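Local coordinates for protein cellulose hydrolase (Bacillus licheniformis, PDB 4YZT) that hydrolyses internal beta-1,4-glucosidic bonds of cellulose as a tri-modular family 5 endoglucanase, held here in complex with cellotetraose, at residues V477-L488 with R506-F517. Sequence-based numbering, arbitrary orientation.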
loop_
_atom_site.group_PDB
_atom_site.type_symbol
_atom_site.label_atom_id
_atom_site.label_comp_id
_atom_site.label_asym_id
_atom_site.label_seq_id
_atom_site.Cartn_x
_atom_site.Cartn_y
_atom_site.Cartn_z
ATOM N N VAL A 477 23.807 14.996 2.132
ATOM C CA VAL A 477 24.296 14.279 3.304
ATOM C C VAL A 477 24.409 12.780 2.973
ATOM O O VAL A 477 25.361 12.111 3.382
ATOM C CB VAL A 477 23.364 14.510 4.519
ATOM C CG1 VAL A 477 23.563 13.442 5.577
ATOM C CG2 VAL A 477 23.586 15.893 5.103
ATOM N N LEU A 478 23.453 12.263 2.204
ATOM C CA LEU A 478 23.503 10.860 1.783
ATOM C C LEU A 478 24.097 10.670 0.389
ATOM O O LEU A 478 23.718 9.731 -0.323
ATOM C CB LEU A 478 22.109 10.243 1.812
ATOM C CG LEU A 478 21.371 10.135 3.150
ATOM C CD1 LEU A 478 20.173 9.210 3.002
ATOM C CD2 LEU A 478 22.273 9.664 4.267
ATOM N N GLU A 479 25.042 11.537 0.019
ATOM C CA GLU A 479 25.647 11.514 -1.317
ATOM C C GLU A 479 26.233 10.136 -1.672
ATOM O O GLU A 479 26.210 9.724 -2.834
ATOM C CB GLU A 479 26.743 12.596 -1.432
ATOM C CG GLU A 479 27.342 12.711 -2.845
ATOM C CD GLU A 479 28.606 13.569 -2.921
ATOM O OE1 GLU A 479 28.889 14.330 -1.966
ATOM O OE2 GLU A 479 29.325 13.469 -3.945
ATOM N N GLU A 480 26.743 9.418 -0.672
ATOM C CA GLU A 480 27.350 8.109 -0.905
ATOM C C GLU A 480 26.298 7.055 -1.249
ATOM O O GLU A 480 26.623 5.996 -1.786
ATOM C CB GLU A 480 28.160 7.676 0.317
ATOM C CG GLU A 480 29.537 8.346 0.406
ATOM N N VAL A 481 25.038 7.353 -0.937
ATOM C CA VAL A 481 23.926 6.447 -1.253
ATOM C C VAL A 481 23.161 6.935 -2.490
ATOM O O VAL A 481 23.016 6.212 -3.465
ATOM C CB VAL A 481 22.942 6.323 -0.064
ATOM C CG1 VAL A 481 21.824 5.363 -0.394
ATOM C CG2 VAL A 481 23.680 5.865 1.189
ATOM N N TRP A 482 22.674 8.173 -2.419
ATOM C CA TRP A 482 21.974 8.826 -3.525
ATOM C C TRP A 482 22.717 10.089 -3.969
ATOM O O TRP A 482 22.612 11.126 -3.325
ATOM C CB TRP A 482 20.546 9.210 -3.122
ATOM C CG TRP A 482 19.810 8.207 -2.263
ATOM C CD1 TRP A 482 19.323 8.415 -0.999
ATOM C CD2 TRP A 482 19.471 6.856 -2.606
ATOM N NE1 TRP A 482 18.700 7.280 -0.537
ATOM C CE2 TRP A 482 18.780 6.307 -1.499
ATOM C CE3 TRP A 482 19.679 6.059 -3.737
ATOM C CZ2 TRP A 482 18.298 4.993 -1.488
ATOM C CZ3 TRP A 482 19.199 4.748 -3.727
ATOM C CH2 TRP A 482 18.515 4.232 -2.609
ATOM N N SER A 483 23.449 10.019 -5.073
ATOM C CA SER A 483 24.315 11.127 -5.462
ATOM C C SER A 483 23.587 12.370 -5.980
ATOM O O SER A 483 24.124 13.478 -5.889
ATOM C CB SER A 483 25.298 10.660 -6.531
ATOM O OG SER A 483 24.590 10.259 -7.685
ATOM N N TRP A 484 22.379 12.194 -6.518
ATOM C CA TRP A 484 21.739 13.233 -7.343
ATOM C C TRP A 484 20.735 14.124 -6.602
ATOM O O TRP A 484 20.213 15.081 -7.182
ATOM C CB TRP A 484 21.023 12.586 -8.528
ATOM C CG TRP A 484 19.779 11.856 -8.101
ATOM C CD1 TRP A 484 18.513 12.358 -8.063
ATOM C CD2 TRP A 484 19.689 10.507 -7.615
ATOM N NE1 TRP A 484 17.633 11.406 -7.593
ATOM C CE2 TRP A 484 18.329 10.261 -7.312
ATOM C CE3 TRP A 484 20.620 9.484 -7.406
ATOM C CZ2 TRP A 484 17.882 9.039 -6.819
ATOM C CZ3 TRP A 484 20.171 8.261 -6.924
ATOM C CH2 TRP A 484 18.812 8.051 -6.635
ATOM N N THR A 485 20.449 13.803 -5.343
ATOM C CA THR A 485 19.441 14.533 -4.576
ATOM C C THR A 485 19.783 14.585 -3.096
ATOM O O THR A 485 20.362 13.639 -2.554
ATOM C CB THR A 485 18.024 13.906 -4.739
ATOM O OG1 THR A 485 17.073 14.658 -3.975
ATOM C CG2 THR A 485 17.982 12.448 -4.235
ATOM N N PRO A 486 19.430 15.703 -2.434
ATOM C CA PRO A 486 19.608 15.814 -0.984
ATOM C C PRO A 486 18.392 15.298 -0.246
ATOM O O PRO A 486 18.406 15.212 0.989
ATOM C CB PRO A 486 19.790 17.317 -0.781
ATOM C CG PRO A 486 18.861 17.905 -1.823
ATOM C CD PRO A 486 19.015 16.989 -3.031
ATOM N N TYR A 487 17.345 14.944 -0.984
ATOM C CA TYR A 487 16.105 14.530 -0.325
ATOM C C TYR A 487 16.229 13.114 0.223
ATOM O O TYR A 487 16.773 12.217 -0.426
ATOM C CB TYR A 487 14.905 14.666 -1.269
ATOM C CG TYR A 487 14.439 16.108 -1.338
ATOM C CD1 TYR A 487 14.932 16.966 -2.297
ATOM C CD2 TYR A 487 13.548 16.614 -0.397
ATOM C CE1 TYR A 487 14.540 18.284 -2.349
ATOM C CE2 TYR A 487 13.142 17.930 -0.439
ATOM C CZ TYR A 487 13.637 18.759 -1.413
ATOM O OH TYR A 487 13.234 20.073 -1.464
ATOM N N LEU A 488 15.747 12.951 1.452
ATOM C CA LEU A 488 15.802 11.694 2.188
ATOM C C LEU A 488 14.552 10.837 1.945
ATOM O O LEU A 488 13.604 11.273 1.280
ATOM C CB LEU A 488 15.959 11.971 3.691
ATOM C CG LEU A 488 17.115 12.902 4.109
ATOM C CD1 LEU A 488 17.101 13.093 5.617
ATOM C CD2 LEU A 488 18.448 12.327 3.673
ATOM N N ARG A 506 20.440 5.839 10.987
ATOM C CA ARG A 506 21.028 5.663 9.661
ATOM C C ARG A 506 21.610 6.958 9.088
ATOM O O ARG A 506 22.735 6.973 8.582
ATOM C CB ARG A 506 19.971 5.108 8.704
ATOM C CG ARG A 506 20.310 5.221 7.227
ATOM C CD ARG A 506 19.177 4.636 6.385
ATOM N NE ARG A 506 19.295 5.006 4.973
ATOM C CZ ARG A 506 20.094 4.404 4.099
ATOM N NH1 ARG A 506 20.125 4.821 2.843
ATOM N NH2 ARG A 506 20.859 3.385 4.475
ATOM N N VAL A 507 20.835 8.039 9.168
ATOM C CA VAL A 507 21.265 9.318 8.619
ATOM C C VAL A 507 22.422 9.895 9.429
ATOM O O VAL A 507 23.392 10.418 8.870
ATOM C CB VAL A 507 20.106 10.339 8.589
ATOM C CG1 VAL A 507 20.620 11.749 8.309
ATOM C CG2 VAL A 507 19.056 9.913 7.570
ATOM N N LEU A 508 22.307 9.795 10.747
ATOM C CA LEU A 508 23.314 10.334 11.650
ATOM C C LEU A 508 24.685 9.716 11.364
ATOM O O LEU A 508 25.718 10.398 11.419
ATOM C CB LEU A 508 22.908 10.086 13.104
ATOM C CG LEU A 508 21.539 10.623 13.519
ATOM C CD1 LEU A 508 21.320 10.413 15.004
ATOM C CD2 LEU A 508 21.343 12.103 13.124
ATOM N N LYS A 509 24.677 8.424 11.048
ATOM C CA LYS A 509 25.916 7.683 10.803
ATOM C C LYS A 509 26.616 8.114 9.506
ATOM O O LYS A 509 27.808 7.865 9.335
ATOM C CB LYS A 509 25.628 6.175 10.779
ATOM C CG LYS A 509 25.433 5.560 12.162
ATOM C CD LYS A 509 24.952 4.113 12.058
ATOM N N TYR A 510 25.888 8.761 8.600
ATOM C CA TYR A 510 26.507 9.240 7.367
ATOM C C TYR A 510 27.126 10.630 7.522
ATOM O O TYR A 510 27.882 11.071 6.649
ATOM C CB TYR A 510 25.492 9.254 6.213
ATOM C CG TYR A 510 25.325 7.902 5.556
ATOM C CD1 TYR A 510 26.293 7.414 4.686
ATOM C CD2 TYR A 510 24.207 7.110 5.802
ATOM C CE1 TYR A 510 26.164 6.174 4.087
ATOM C CE2 TYR A 510 24.065 5.863 5.197
ATOM C CZ TYR A 510 25.053 5.403 4.346
ATOM O OH TYR A 510 24.943 4.172 3.732
ATOM N N LEU A 511 26.820 11.316 8.620
ATOM C CA LEU A 511 27.306 12.682 8.832
ATOM C C LEU A 511 28.833 12.752 9.007
ATOM O O LEU A 511 29.415 12.007 9.800
ATOM C CB LEU A 511 26.611 13.300 10.054
ATOM C CG LEU A 511 25.097 13.514 9.919
ATOM C CD1 LEU A 511 24.477 13.843 11.257
ATOM C CD2 LEU A 511 24.819 14.619 8.919
ATOM N N LYS A 512 29.472 13.658 8.267
ATOM C CA LYS A 512 30.924 13.808 8.296
ATOM C C LYS A 512 31.329 15.171 8.832
ATOM O O LYS A 512 32.402 15.329 9.425
ATOM C CB LYS A 512 31.512 13.623 6.891
ATOM C CG LYS A 512 31.264 12.260 6.279
ATOM N N SER A 513 30.480 16.163 8.589
ATOM C CA SER A 513 30.747 17.526 9.037
ATOM C C SER A 513 29.417 18.246 9.214
ATOM O O SER A 513 28.367 17.672 8.937
ATOM C CB SER A 513 31.655 18.270 8.047
ATOM O OG SER A 513 31.040 18.416 6.773
ATOM N N ASP A 514 29.459 19.491 9.681
ATOM C CA ASP A 514 28.235 20.233 9.975
ATOM C C ASP A 514 27.250 20.256 8.786
ATOM O O ASP A 514 27.622 20.541 7.645
ATOM C CB ASP A 514 28.588 21.653 10.415
ATOM C CG ASP A 514 29.421 21.674 11.682
ATOM O OD1 ASP A 514 29.644 20.597 12.289
ATOM O OD2 ASP A 514 29.850 22.775 12.079
ATOM N N SER A 515 25.994 19.928 9.066
ATOM C CA SER A 515 24.979 19.764 8.019
ATOM C C SER A 515 23.680 20.456 8.399
ATOM O O SER A 515 23.426 20.733 9.579
ATOM C CB SER A 515 24.704 18.276 7.745
ATOM O OG SER A 515 25.899 17.608 7.362
ATOM N N THR A 516 22.867 20.740 7.387
ATOM C CA THR A 516 21.602 21.425 7.575
ATOM C C THR A 516 20.481 20.557 7.017
ATOM O O THR A 516 20.543 20.128 5.862
ATOM C CB THR A 516 21.598 22.808 6.878
ATOM O OG1 THR A 516 22.610 23.642 7.460
ATOM C CG2 THR A 516 20.239 23.486 7.023
ATOM N N PHE A 517 19.476 20.285 7.847
ATOM C CA PHE A 517 18.305 19.524 7.429
ATOM C C PHE A 517 17.093 20.427 7.324
ATOM O O PHE A 517 16.844 21.246 8.208
ATOM C CB PHE A 517 18.023 18.379 8.398
ATOM C CG PHE A 517 19.084 17.327 8.392
ATOM C CD1 PHE A 517 18.962 16.215 7.582
ATOM C CD2 PHE A 517 20.218 17.466 9.183
ATOM C CE1 PHE A 517 19.972 15.249 7.556
ATOM C CE2 PHE A 517 21.213 16.510 9.176
ATOM C CZ PHE A 517 21.091 15.401 8.356
HETATM O O HOH W 1 27.454 13.187 4.968
HETATM O O HOH W 2 18.008 6.598 2.204
#
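Val481 and Leu478 press on the ring of Tyr510 with one methyl each. CG2 of Val481 lies 3.5 Å from CZ of Tyr510, and CD2 of Leu478 meets CD2 of Tyr510 at 3.6 Å, near the root of the ring; both aliphatic chains run across the tyrosine side chain at nearly a right angle. Val477 splits its branches: CG1, set opposite the backbone N (chi1 161°), reaches CD2 of Leu511 at 3.8 Å, while CG2 turns to Ser515 and to CZ of Phe517. CD1 of Leu488 meets the edge of the Phe517 ring, 4.1 Å from CE1 of Phe517, and also touches CG2 of Val507. Such packing illustrates how a long loop following strand 462-470 can be closed over a short helix, 505-510, and the start of strand 515-522 in a small beta-rich module, here C-terminal to the TIM-barrel and X2 modules. Water supplies the polar links. One molecule donates to both Val477 O (2.8 Å) and Tyr510 O; another accepts from Trp482 NE1 (2.9 Å) and Arg506 NH1, lying in the planes of both indole and guanidinium. The arginine chain, extended from CG to NE, is further fixed by a salt bridge from NE to Asp493, and a guanidinium face rests against Tyr510 CE2. CG1 of Val481 sits over the centre of the indole, 3.4 Å above its plane, and Leu478 O accepts from the backbone N of both Val481 and Trp482. Trp482 packs edge-to-face with Trp235 of the catalytic module, its side chain about 14 Å from a bound glucose unit.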